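Local coordinates for halohydrin epoxidase A (Corynebacterium sp., PDB 4Z9F), which converts vicinal halohydrins into epoxides with release of hydrogen halide, using a Rossmann-like fold related to that of the short-chain dehydrogenases/reductases, at residues C[29-35]-C[51-57]; C[16-21]-C[216-221]; C[7-11]-C[40-44]; C[129-135]-C[172-178]. The protein carries 1 engineered substitution. Residues are numbered along the deposited sequence.

Contact 1: residues C[29-35]-C[51-57]. Engineered in segment 29-35: Ser34 (natural residue Thr).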
loop_
_atom_site.group_PDB
_atom_site.type_symbol
_atom_site.label_atom_id
_atom_site.label_comp_id
_atom_site.label_asym_id
_atom_site.label_seq_id
_atom_site.Cartn_x
_atom_site.Cartn_y
_atom_site.Cartn_z
ATOM N N VAL C 29 26.121 -17.794 14.230
ATOM C CA VAL C 29 25.510 -18.818 15.070
ATOM C C VAL C 29 24.174 -19.224 14.450
ATOM O O VAL C 29 23.325 -18.369 14.174
ATOM C CB VAL C 29 25.314 -18.289 16.501
ATOM C CG1 VAL C 29 24.664 -19.325 17.358
ATOM C CG2 VAL C 29 26.639 -17.841 17.084
ATOM N N CYS C 30 23.973 -20.529 14.250
ATOM C CA CYS C 30 22.910 -21.040 13.391
ATOM C C CYS C 30 21.953 -21.955 14.139
ATOM O O CYS C 30 22.378 -22.819 14.912
ATOM C CB CYS C 30 23.507 -21.806 12.202
ATOM S SG CYS C 30 24.499 -20.776 11.134
ATOM N N HIS C 31 20.658 -21.771 13.882
ATOM C CA HIS C 31 19.611 -22.662 14.347
ATOM C C HIS C 31 19.069 -23.443 13.159
ATOM O O HIS C 31 19.033 -22.941 12.031
ATOM C CB HIS C 31 18.484 -21.882 15.042
ATOM C CG HIS C 31 17.133 -22.525 14.947
ATOM N ND1 HIS C 31 16.314 -22.387 13.845
ATOM C CD2 HIS C 31 16.441 -23.281 15.835
ATOM C CE1 HIS C 31 15.187 -23.045 14.050
ATOM N NE2 HIS C 31 15.237 -23.595 15.252
ATOM N N ASP C 32 18.667 -24.685 13.420
ATOM C CA ASP C 32 17.981 -25.498 12.425
ATOM C C ASP C 32 17.311 -26.657 13.145
ATOM O O ASP C 32 17.783 -27.105 14.194
ATOM C CB ASP C 32 18.941 -25.997 11.341
ATOM C CG ASP C 32 18.211 -26.563 10.126
ATOM O OD1 ASP C 32 18.205 -27.804 9.951
ATOM O OD2 ASP C 32 17.632 -25.764 9.347
ATOM N N ALA C 33 16.189 -27.118 12.590
ATOM C CA ALA C 33 15.493 -28.252 13.193
ATOM C C ALA C 33 16.379 -29.488 13.234
ATOM O O ALA C 33 16.279 -30.297 14.166
ATOM C CB ALA C 33 14.204 -28.554 12.431
ATOM N N SER C 34 17.256 -29.644 12.242
ATOM C CA SER C 34 18.088 -30.836 12.165
ATOM C C SER C 34 19.191 -30.830 13.208
ATOM O O SER C 34 19.815 -31.870 13.444
ATOM C CB SER C 34 18.702 -30.958 10.774
ATOM O OG SER C 34 19.675 -29.950 10.566
ATOM N N PHE C 35 19.456 -29.686 13.823
ATOM C CA PHE C 35 20.529 -29.592 14.799
ATOM C C PHE C 35 20.155 -30.207 16.140
ATOM O O PHE C 35 20.970 -30.182 17.066
ATOM C CB PHE C 35 20.942 -28.130 14.986
ATOM C CG PHE C 35 21.603 -27.520 13.776
ATOM C CD1 PHE C 35 21.906 -26.163 13.746
ATOM C CD2 PHE C 35 21.912 -28.290 12.666
ATOM C CE1 PHE C 35 22.523 -25.590 12.635
ATOM C CE2 PHE C 35 22.516 -27.723 11.555
ATOM C CZ PHE C 35 22.820 -26.370 11.538
ATOM N N THR C 51 31.039 -21.073 11.519
ATOM C CA THR C 51 29.714 -21.062 12.117
ATOM C C THR C 51 29.667 -21.901 13.392
ATOM O O THR C 51 30.525 -22.748 13.655
ATOM C CB THR C 51 28.666 -21.590 11.137
ATOM O OG1 THR C 51 28.851 -23.001 10.961
ATOM C CG2 THR C 51 28.774 -20.877 9.778
ATOM N N VAL C 52 28.635 -21.642 14.188
ATOM C CA VAL C 52 28.295 -22.431 15.363
ATOM C C VAL C 52 26.886 -22.969 15.159
ATOM O O VAL C 52 25.977 -22.211 14.796
ATOM C CB VAL C 52 28.378 -21.592 16.652
ATOM C CG1 VAL C 52 27.712 -22.320 17.812
ATOM C CG2 VAL C 52 29.817 -21.239 16.977
ATOM N N ALA C 53 26.708 -24.269 15.369
ATOM C CA ALA C 53 25.401 -24.905 15.269
ATOM C C ALA C 53 24.810 -25.050 16.664
ATOM O O ALA C 53 25.358 -25.776 17.500
ATOM C CB ALA C 53 25.500 -26.271 14.586
ATOM N N LEU C 54 23.696 -24.361 16.907
ATOM C CA LEU C 54 22.993 -24.445 18.179
ATOM C C LEU C 54 22.173 -25.719 18.268
ATOM O O LEU C 54 21.595 -26.171 17.277
ATOM C CB LEU C 54 22.046 -23.260 18.358
ATOM C CG LEU C 54 22.637 -21.869 18.422
ATOM C CD1 LEU C 54 21.504 -20.853 18.549
ATOM C CD2 LEU C 54 23.603 -21.785 19.599
ATOM N N ALA C 55 22.083 -26.273 19.477
ATOM C CA ALA C 55 21.165 -27.374 19.701
ATOM C C ALA C 55 19.752 -26.893 20.000
ATOM O O ALA C 55 18.794 -27.631 19.741
ATOM C CB ALA C 55 21.667 -28.253 20.850
ATOM N N GLU C 56 19.601 -25.676 20.523
ATOM C CA GLU C 56 18.306 -25.229 21.024
ATOM C C GLU C 56 17.296 -25.120 19.894
ATOM O O GLU C 56 17.608 -24.640 18.803
ATOM C CB GLU C 56 18.439 -23.886 21.743
ATOM C CG GLU C 56 18.978 -24.024 23.172
ATOM C CD GLU C 56 20.493 -24.271 23.225
ATOM O OE1 GLU C 56 21.035 -24.400 24.360
ATOM O OE2 GLU C 56 21.119 -24.324 22.136
ATOM N N GLN C 57 16.075 -25.578 20.172
ATOM C CA GLN C 57 14.987 -25.570 19.207
ATOM C C GLN C 57 13.873 -24.605 19.566
ATOM O O GLN C 57 13.049 -24.291 18.700
ATOM C CB GLN C 57 14.389 -26.980 19.065
ATOM C CG GLN C 57 15.368 -27.988 18.492
ATOM C CD GLN C 57 15.848 -27.571 17.121
ATOM O OE1 GLN C 57 15.042 -27.315 16.225
ATOM N NE2 GLN C 57 17.161 -27.464 16.958
HETATM O O HOH W 1 13.182 -25.004 16.298
HETATM O O HOH W 2 19.025 -25.270 16.445
#

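Contact 2: residues C[16-21]-C[216-221]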
loop_
_atom_site.group_PDB
_atom_site.type_symbol
_atom_site.label_atom_id
_atom_site.label_comp_id
_atom_site.label_asym_id
_atom_site.label_seq_id
_atom_site.Cartn_x
_atom_site.Cartn_y
_atom_site.Cartn_z
ATOM N N ALA C 16 22.009 -18.335 2.025
ATOM C CA ALA C 16 22.526 -17.075 1.501
ATOM C C ALA C 16 23.020 -16.173 2.627
ATOM O O ALA C 16 24.062 -15.518 2.497
ATOM C CB ALA C 16 21.445 -16.364 0.677
ATOM N N ALA C 17 22.272 -16.128 3.728
ATOM C CA ALA C 17 22.623 -15.265 4.849
ATOM C C ALA C 17 23.878 -15.776 5.547
ATOM O O ALA C 17 24.797 -15.006 5.836
ATOM C CB ALA C 17 21.448 -15.184 5.819
ATOM N N VAL C 18 23.929 -17.081 5.813
ATOM C CA VAL C 18 25.077 -17.663 6.505
ATOM C C VAL C 18 26.352 -17.450 5.696
ATOM O O VAL C 18 27.402 -17.088 6.242
ATOM C CB VAL C 18 24.815 -19.154 6.798
ATOM C CG1 VAL C 18 26.082 -19.833 7.313
ATOM C CG2 VAL C 18 23.678 -19.307 7.792
ATOM N N GLU C 19 26.276 -17.631 4.375
ATOM C CA GLU C 19 27.456 -17.395 3.551
ATOM C C GLU C 19 27.831 -15.920 3.498
ATOM O O GLU C 19 29.011 -15.575 3.619
ATOM C CB GLU C 19 27.244 -17.931 2.137
ATOM C CG GLU C 19 28.367 -17.535 1.181
ATOM C CD GLU C 19 28.918 -18.716 0.376
ATOM O OE1 GLU C 19 29.322 -18.482 -0.790
ATOM O OE2 GLU C 19 28.947 -19.855 0.913
ATOM N N ALA C 20 26.858 -15.028 3.290
ATOM C CA ALA C 20 27.211 -13.623 3.117
ATOM C C ALA C 20 27.773 -13.023 4.402
ATOM O O ALA C 20 28.757 -12.278 4.366
ATOM C CB ALA C 20 25.997 -12.828 2.653
ATOM N N LEU C 21 27.153 -13.326 5.537
ATOM C CA LEU C 21 27.622 -12.777 6.805
ATOM C C LEU C 21 28.990 -13.340 7.176
ATOM O O LEU C 21 29.840 -12.611 7.701
ATOM C CB LEU C 21 26.593 -13.060 7.897
ATOM C CG LEU C 21 25.253 -12.337 7.678
ATOM C CD1 LEU C 21 24.148 -12.964 8.505
ATOM C CD2 LEU C 21 25.442 -10.881 8.034
ATOM N N MET C 216 20.658 -11.758 -2.420
ATOM C CA MET C 216 20.025 -11.764 -1.109
ATOM C C MET C 216 21.067 -11.536 -0.030
ATOM O O MET C 216 20.823 -10.812 0.944
ATOM C CB MET C 216 19.295 -13.088 -0.876
ATOM C CG MET C 216 18.672 -13.249 0.506
ATOM S SD MET C 216 17.366 -12.058 0.900
ATOM C CE MET C 216 15.973 -12.775 0.032
ATOM N N GLY C 217 22.243 -12.139 -0.197
ATOM C CA GLY C 217 23.304 -11.922 0.770
ATOM C C GLY C 217 23.707 -10.467 0.864
ATOM O O GLY C 217 23.881 -9.935 1.965
ATOM N N ALA C 218 23.845 -9.799 -0.291
ATOM C CA ALA C 218 24.277 -8.407 -0.314
ATOM C C ALA C 218 23.261 -7.491 0.360
ATOM O O ALA C 218 23.645 -6.543 1.058
ATOM C CB ALA C 218 24.532 -7.955 -1.750
ATOM N N LEU C 219 21.963 -7.746 0.159
ATOM C CA LEU C 219 20.941 -6.957 0.847
ATOM C C LEU C 219 21.038 -7.148 2.359
ATOM O O LEU C 219 21.000 -6.177 3.125
ATOM C CB LEU C 219 19.548 -7.344 0.339
ATOM C CG LEU C 219 18.358 -6.711 1.057
ATOM C CD1 LEU C 219 18.406 -5.203 0.909
ATOM C CD2 LEU C 219 17.022 -7.268 0.542
ATOM N N ILE C 220 21.205 -8.394 2.800
ATOM C CA ILE C 220 21.249 -8.691 4.228
ATOM C C ILE C 220 22.468 -8.043 4.885
ATOM O O ILE C 220 22.366 -7.476 5.979
ATOM C CB ILE C 220 21.206 -10.216 4.448
ATOM C CG1 ILE C 220 19.778 -10.734 4.245
ATOM C CG2 ILE C 220 21.717 -10.588 5.834
ATOM C CD1 ILE C 220 19.634 -12.247 4.368
ATOM N N THR C 221 23.637 -8.115 4.245
ATOM C CA THR C 221 24.810 -7.510 4.872
ATOM C C THR C 221 24.775 -5.989 4.774
ATOM O O THR C 221 25.326 -5.300 5.645
ATOM C CB THR C 221 26.114 -8.056 4.274
ATOM O OG1 THR C 221 26.171 -7.803 2.866
ATOM C CG2 THR C 221 26.244 -9.554 4.537
#

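Contact 3: residues C[7-11]-C[40-44]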
loop_
_atom_site.group_PDB
_atom_site.type_symbol
_atom_site.label_atom_id
_atom_site.label_comp_id
_atom_site.label_asym_id
_atom_site.label_seq_id
_atom_site.Cartn_x
_atom_site.Cartn_y
_atom_site.Cartn_z
ATOM N N THR C 7 18.162 -18.199 11.865
ATOM C CA THR C 7 17.307 -19.341 12.124
ATOM C C THR C 7 17.109 -20.144 10.836
ATOM O O THR C 7 17.371 -19.663 9.729
ATOM C CB THR C 7 15.964 -18.894 12.688
ATOM O OG1 THR C 7 15.326 -18.025 11.746
ATOM C CG2 THR C 7 16.171 -18.147 13.995
ATOM N N HIS C 8 16.663 -21.386 11.005
ATOM C CA HIS C 8 16.399 -22.313 9.894
ATOM C C HIS C 8 17.495 -22.236 8.834
ATOM O O HIS C 8 17.241 -22.044 7.642
ATOM C CB HIS C 8 15.020 -22.042 9.298
ATOM C CG HIS C 8 13.899 -22.242 10.267
ATOM N ND1 HIS C 8 13.464 -23.492 10.654
ATOM C CD2 HIS C 8 13.114 -21.352 10.919
ATOM C CE1 HIS C 8 12.460 -23.363 11.502
ATOM N NE2 HIS C 8 12.225 -22.075 11.677
ATOM N N ALA C 9 18.744 -22.403 9.294
ATOM C CA ALA C 9 19.913 -22.045 8.498
ATOM C C ALA C 9 20.058 -22.865 7.223
ATOM O O ALA C 9 20.798 -22.454 6.320
ATOM C CB ALA C 9 21.185 -22.186 9.339
ATOM N N ARG C 10 19.392 -24.007 7.115
ATOM C CA ARG C 10 19.539 -24.848 5.934
ATOM C C ARG C 10 18.438 -24.622 4.907
ATOM O O ARG C 10 18.402 -25.320 3.886
ATOM C CB ARG C 10 19.590 -26.317 6.352
ATOM C CG ARG C 10 20.744 -26.588 7.311
ATOM C CD ARG C 10 20.711 -27.987 7.854
ATOM N NE ARG C 10 21.180 -28.960 6.880
ATOM C CZ ARG C 10 21.416 -30.236 7.167
ATOM N NH1 ARG C 10 21.225 -30.677 8.405
ATOM N NH2 ARG C 10 21.843 -31.063 6.222
ATOM N N HIS C 11 17.558 -23.651 5.136
ATOM C CA HIS C 11 16.346 -23.514 4.349
ATOM C C HIS C 11 16.155 -22.067 3.918
ATOM O O HIS C 11 16.783 -21.151 4.460
ATOM C CB HIS C 11 15.133 -23.993 5.148
ATOM C CG HIS C 11 15.240 -25.417 5.592
ATOM N ND1 HIS C 11 14.875 -26.473 4.788
ATOM C CD2 HIS C 11 15.695 -25.959 6.746
ATOM C CE1 HIS C 11 15.094 -27.608 5.430
ATOM N NE2 HIS C 11 15.587 -27.324 6.622
ATOM N N GLU C 40 24.552 -33.916 12.975
ATOM C CA GLU C 40 24.288 -32.902 11.958
ATOM C C GLU C 40 24.927 -31.570 12.331
ATOM O O GLU C 40 25.462 -30.868 11.464
ATOM C CB GLU C 40 22.784 -32.747 11.739
ATOM C CG GLU C 40 22.099 -34.013 11.230
ATOM C CD GLU C 40 22.058 -34.081 9.704
ATOM O OE1 GLU C 40 22.219 -33.006 9.074
ATOM O OE2 GLU C 40 21.891 -35.206 9.166
ATOM N N ARG C 41 24.907 -31.219 13.621
ATOM C CA ARG C 41 25.616 -30.026 14.077
ATOM C C ARG C 41 27.092 -30.081 13.701
ATOM O O ARG C 41 27.650 -29.101 13.196
ATOM C CB ARG C 41 25.464 -29.848 15.590
ATOM C CG ARG C 41 24.033 -29.784 16.090
ATOM C CD ARG C 41 23.971 -29.159 17.474
ATOM N NE ARG C 41 24.596 -29.985 18.511
ATOM C CZ ARG C 41 23.929 -30.834 19.290
ATOM N NH1 ARG C 41 24.573 -31.539 20.211
ATOM N NH2 ARG C 41 22.620 -30.994 19.141
ATOM N N GLN C 42 27.752 -31.218 13.951
ATOM C CA GLN C 42 29.172 -31.346 13.620
ATOM C C GLN C 42 29.407 -31.197 12.124
ATOM O O GLN C 42 30.293 -30.449 11.690
ATOM C CB GLN C 42 29.703 -32.696 14.118
ATOM C CG GLN C 42 30.861 -33.339 13.327
ATOM C CD GLN C 42 32.079 -32.437 13.034
ATOM O OE1 GLN C 42 32.232 -31.348 13.603
ATOM N NE2 GLN C 42 32.952 -32.902 12.131
ATOM N N ARG C 43 28.626 -31.913 11.318
ATOM C CA ARG C 43 28.824 -31.858 9.875
ATOM C C ARG C 43 28.618 -30.444 9.345
ATOM O O ARG C 43 29.391 -29.970 8.503
ATOM C CB ARG C 43 27.886 -32.848 9.189
ATOM C CG ARG C 43 27.910 -32.771 7.682
ATOM C CD ARG C 43 26.685 -33.443 7.100
ATOM N NE ARG C 43 26.382 -32.925 5.772
ATOM C CZ ARG C 43 25.738 -31.781 5.557
ATOM N NH1 ARG C 43 25.339 -31.037 6.586
ATOM N NH2 ARG C 43 25.495 -31.376 4.316
ATOM N N PHE C 44 27.596 -29.741 9.849
ATOM C CA PHE C 44 27.347 -28.369 9.411
ATOM C C PHE C 44 28.524 -27.462 9.748
ATOM O O PHE C 44 29.014 -26.718 8.889
ATOM C CB PHE C 44 26.057 -27.837 10.044
ATOM C CG PHE C 44 25.676 -26.456 9.575
ATOM C CD1 PHE C 44 26.126 -25.329 10.248
ATOM C CD2 PHE C 44 24.872 -26.287 8.458
ATOM C CE1 PHE C 44 25.784 -24.063 9.820
ATOM C CE2 PHE C 44 24.527 -25.018 8.024
ATOM C CZ PHE C 44 24.984 -23.907 8.710
#

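Contact 4: residues C[129-135]-C[172-178]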
loop_
_atom_site.group_PDB
_atom_site.type_symbol
_atom_site.label_atom_id
_atom_site.label_comp_id
_atom_site.label_asym_id
_atom_site.label_seq_id
_atom_site.Cartn_x
_atom_site.Cartn_y
_atom_site.Cartn_z
ATOM N N VAL C 129 17.482 -6.702 13.260
ATOM C CA VAL C 129 16.654 -7.887 13.251
ATOM C C VAL C 129 15.968 -7.876 11.892
ATOM O O VAL C 129 15.161 -6.978 11.606
ATOM C CB VAL C 129 15.647 -7.904 14.410
ATOM C CG1 VAL C 129 14.912 -9.222 14.470
ATOM C CG2 VAL C 129 16.356 -7.629 15.756
ATOM N N ILE C 130 16.332 -8.835 11.039
ATOM C CA ILE C 130 15.850 -8.905 9.662
ATOM C C ILE C 130 14.945 -10.117 9.547
ATOM O O ILE C 130 15.384 -11.249 9.780
ATOM C CB ILE C 130 17.014 -8.990 8.667
ATOM C CG1 ILE C 130 17.914 -7.770 8.826
ATOM C CG2 ILE C 130 16.488 -9.083 7.236
ATOM C CD1 ILE C 130 19.271 -7.955 8.268
ATOM N N PHE C 131 13.684 -9.886 9.189
ATOM C CA PHE C 131 12.707 -10.954 9.070
ATOM C C PHE C 131 12.581 -11.340 7.603
ATOM O O PHE C 131 12.308 -10.483 6.753
ATOM C CB PHE C 131 11.354 -10.521 9.638
ATOM C CG PHE C 131 11.357 -10.352 11.128
ATOM C CD1 PHE C 131 11.839 -9.186 11.714
ATOM C CD2 PHE C 131 10.855 -11.352 11.947
ATOM C CE1 PHE C 131 11.826 -9.026 13.104
ATOM C CE2 PHE C 131 10.855 -11.202 13.338
ATOM C CZ PHE C 131 11.335 -10.038 13.911
ATOM N N ILE C 132 12.809 -12.614 7.299
ATOM C CA ILE C 132 12.566 -13.117 5.951
ATOM C C ILE C 132 11.121 -13.579 5.897
ATOM O O ILE C 132 10.727 -14.504 6.614
ATOM C CB ILE C 132 13.527 -14.256 5.576
ATOM C CG1 ILE C 132 14.960 -13.927 5.997
ATOM C CG2 ILE C 132 13.437 -14.537 4.063
ATOM C CD1 ILE C 132 15.666 -12.813 5.232
ATOM N N THR C 133 10.323 -12.914 5.058
ATOM C CA THR C 133 8.897 -13.191 4.997
ATOM C C THR C 133 8.584 -13.703 3.596
ATOM O O THR C 133 9.092 -14.756 3.194
ATOM C CB THR C 133 8.088 -11.939 5.374
ATOM O OG1 THR C 133 8.312 -10.882 4.428
ATOM C CG2 THR C 133 8.533 -11.443 6.763
ATOM N N SER C 134 7.810 -12.952 2.826
ATOM C CA SER C 134 7.423 -13.413 1.499
ATOM C C SER C 134 6.809 -12.235 0.763
ATOM O O SER C 134 6.336 -11.284 1.388
ATOM C CB SER C 134 6.423 -14.564 1.569
ATOM O OG SER C 134 5.965 -14.877 0.265
ATOM N N SER C 135 6.798 -12.316 -0.570
ATOM C CA SER C 135 6.083 -11.291 -1.322
ATOM C C SER C 135 4.628 -11.210 -0.883
ATOM O O SER C 135 4.033 -10.123 -0.893
ATOM C CB SER C 135 6.174 -11.564 -2.826
ATOM O OG SER C 135 5.443 -12.723 -3.170
ATOM N N LEU C 172 14.592 -2.933 12.765
ATOM C CA LEU C 172 13.831 -4.051 12.225
ATOM C C LEU C 172 13.557 -3.835 10.740
ATOM O O LEU C 172 13.347 -2.697 10.298
ATOM C CB LEU C 172 12.508 -4.232 12.981
ATOM C CG LEU C 172 12.526 -5.141 14.220
ATOM C CD1 LEU C 172 13.520 -4.695 15.303
ATOM C CD2 LEU C 172 11.124 -5.301 14.803
ATOM N N TYR C 173 13.573 -4.931 9.972
ATOM C CA TYR C 173 13.279 -4.889 8.540
ATOM C C TYR C 173 12.587 -6.184 8.144
ATOM O O TYR C 173 12.753 -7.220 8.791
ATOM C CB TYR C 173 14.529 -4.738 7.660
ATOM C CG TYR C 173 15.531 -3.688 8.081
ATOM C CD1 TYR C 173 15.518 -2.418 7.506
ATOM C CD2 TYR C 173 16.499 -3.968 9.041
ATOM C CE1 TYR C 173 16.427 -1.455 7.882
ATOM C CE2 TYR C 173 17.420 -3.016 9.419
ATOM C CZ TYR C 173 17.376 -1.758 8.843
ATOM O OH TYR C 173 18.296 -0.803 9.209
ATOM N N ALA C 174 11.823 -6.123 7.057
ATOM C CA ALA C 174 11.242 -7.314 6.459
ATOM C C ALA C 174 11.683 -7.410 5.007
ATOM O O ALA C 174 11.718 -6.408 4.290
ATOM C CB ALA C 174 9.712 -7.313 6.553
ATOM N N ILE C 175 12.060 -8.610 4.588
ATOM C CA ILE C 175 12.362 -8.888 3.194
ATOM C C ILE C 175 11.302 -9.846 2.678
ATOM O O ILE C 175 10.965 -10.833 3.351
ATOM C CB ILE C 175 13.777 -9.460 3.017
ATOM C CG1 ILE C 175 14.804 -8.497 3.609
ATOM C CG2 ILE C 175 14.061 -9.714 1.537
ATOM C CD1 ILE C 175 16.235 -9.004 3.580
ATOM N N GLY C 176 10.742 -9.530 1.507
ATOM C CA GLY C 176 9.693 -10.326 0.915
ATOM C C GLY C 176 10.122 -10.910 -0.415
ATOM O O GLY C 176 9.942 -10.304 -1.482
ATOM N N PRO C 177 10.711 -12.103 -0.376
ATOM C CA PRO C 177 11.235 -12.709 -1.605
ATOM C C PRO C 177 10.154 -13.400 -2.421
ATOM O O PRO C 177 9.145 -13.875 -1.898
ATOM C CB PRO C 177 12.261 -13.739 -1.096
ATOM C CG PRO C 177 12.341 -13.551 0.414
ATOM C CD PRO C 177 11.047 -12.897 0.818
ATOM N N ASN C 178 10.408 -13.450 -3.729
ATOM C CA ASN C 178 9.759 -14.345 -4.684
ATOM C C ASN C 178 10.724 -14.495 -5.853
ATOM O O ASN C 178 11.570 -13.629 -6.089
ATOM C CB ASN C 178 8.392 -13.813 -5.159
ATOM C CG ASN C 178 7.484 -14.918 -5.719
ATOM O OD1 ASN C 178 7.857 -16.101 -5.760
ATOM N ND2 ASN C 178 6.279 -14.531 -6.153
#

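Contact 1: residues C[29-35]-C[51-57]
A beta-alpha-beta crossover, running from strand 27-30 through helix 38-47 to strand 52-53, brings these two segments side by side at one margin of the parallel sheet. Cys30 uses both backbone groups: its N donates to Val52 O (2.7 Å), while its O accepts from Leu54 N (2.8 Å). Val29 and Val52 share one face, where Val29 CG1 also lies 3.4 Å from Leu54 CG; such aliphatic side chains suit the side packed against helix 62-67. Cys30 and the small Ala53 occupy the face under helix 38-47, and Ala53 CB makes a CH-pi contact 3.9 Å from the centroid of the Phe35 ring. In dehydrogenases of this Rossmann-like fold, the chain leaving the second strand commonly meets the cofactor's adenosine. Here Asp32 OD1 closes an Asx turn by accepting from N of the engineered Ser34 (3.1 Å). Gln57, with a long amide-tipped side chain, reaches back: its NE2 donates to Asp32 O (2.9 Å). Water 1 links Gln57 O (2.5 Å) to His31 NE2 (2.7 Å); His31 ND1 is hydrogen-bonded to His8 N.

Contact 2: residues C[16-21]-C[216-221]
Helices 14-23 and 213-224, nearly two hundred residues apart in sequence, pack on the same face of the Rossmann-like sheet, and here they cross each other. The axes of the two segments approach to 8.4 Å at a signed angle of -63°, close enough to need small residues, Gly217 and Ala20, at the tightest point. Along 216-221, Met216 comes first: its CG lies 4.2 Å from Ala16 CB, and the flexible thioether end leads away to pack on Ile175 and Pro177 of strand 170-177. Gly217 follows, its CA 3.4 Å from Ala20 CB. An ideal CB on Gly217 would fall 2.7 Å from Ala20 CB, a clash, so the absent side chain is what permits this approach. Ala218 and Leu219 face other neighbours, packing on Arg227 and Ile231 of the second subunit. Ile220 turns back toward helix 14-23, placing its CD1 3.7 Å from Ala17 CB; its long branched side chain fills the space beside that alanine and also touches Ile175. Thr221, nearer solvent, offers its methyl group to the apolar interface: Thr221 CG2 sits 3.8 Å from Leu21 CD2 and 3.7 Å from Ala20 O.

Contact 3: residues C[7-11]-C[40-44]
Arg10, Phe44 and Glu40 carry most of this contact between a loop and one side of helix 38-47. Arg10 stretches across the gap and its NH1 forms a short salt bridge with Glu40 OE1 (2.6 Å), which meets the guanidinium at its edge; NH1 is also hydrogen-bonded to OG of the engineered Ser34. Long, charged side chains suit this partly exposed place, where the CA atoms remain 9.2 Å apart even for Arg10 and Phe44. The loop follows the first strand of the Rossmann-like fold, the position at which dehydrogenase relatives carry their glycine-rich nucleotide-binding loop. Here it bends as a type I turn, with His11 N hydrogen-bonded to His8 O (3.0 Å), setting Ala9 and Arg10 at the corner. Phe44 supplies the apolar part, its CE2 4.2 Å from Arg10 CG and its CZ 4.2 Å from Ala9 CB; the ring also meets Phe35. Over one face of the Arg10 guanidinium, Arg43 NH1 comes within 3.5 Å of Arg10 NH2, an approach of like charges offset by acids, Glu40 for Arg10 and Glu47 for Arg43.

Contact 4: residues C[129-135]-C[172-178]
Strand segments 129-132 and 172-177 run parallel, their axes approaching to 4.7 Å at an angle of 23°. The hydrogen bonds alternate as expected for parallel strands: Tyr173 N to Val129 O (3.1 Å), Phe131 N to Tyr173 O (2.9 Å), Ile175 N to Phe131 O (2.9 Å) and Thr133 N to Ile175 O (2.8 Å). Thr133 OG1 also donates to Ile175 O (2.9 Å), so this carbonyl accepts from both the backbone and the hydroxyl of Thr133, just past the strand end. Beyond it the backbones remain close, with Ser134 CA 3.9 Å from Gly176 CA and Ser135 N donating to Pro177 O (3.1 Å). An ideal CB on Gly176 would lie 2.8 Å from Ser134 O, so a side chain would not fit in this backbone conformation. Val129, Phe131, Leu172 and Ala174 point to one face, where Phe131 CE1 meets Leu172 CG at 4.1 Å beneath helix 147-165. On the other, Ile130, Tyr173 and Ile175 pack against helix 213-224, with Ile130 CG2 3.7 Å from Ile175 CD1, while Ile132 reaches Phe12 and Ala13. Mostly large apolar side chains suit these buried faces, with small Ala174 among them. Together with helix 147-165 the strands make a beta-alpha-beta unit of the Rossmann-like fold; in the short-chain dehydrogenase family, the C-terminal ends of such strands border the active site.

In the fold
Contacts 1 and 4 each pair neighbouring strands of the same parallel sheet and come from beta-alpha-beta units, but contact 4 lies in the interior of the sheet, with apolar side chains on both faces, whereas contact 1 sits at the margin and adds waters and polar side chains. Contact 2, a buried helix crossing with no hydrogen bonds between its segments, touches both: Val18 packs on Cys30 and Thr51, while Met216 and Leu219 pack on strand 170-177. Contact 3 is the most open and the one with a salt bridge. Its centre is about 6 Å from that of contact 1, and both involve the crossover containing helix 38-47; probable hydrogen bonds from Arg10 NH1 to OG of the engineered Ser34 and from Arg41 NH2 to Phe35 O connect them.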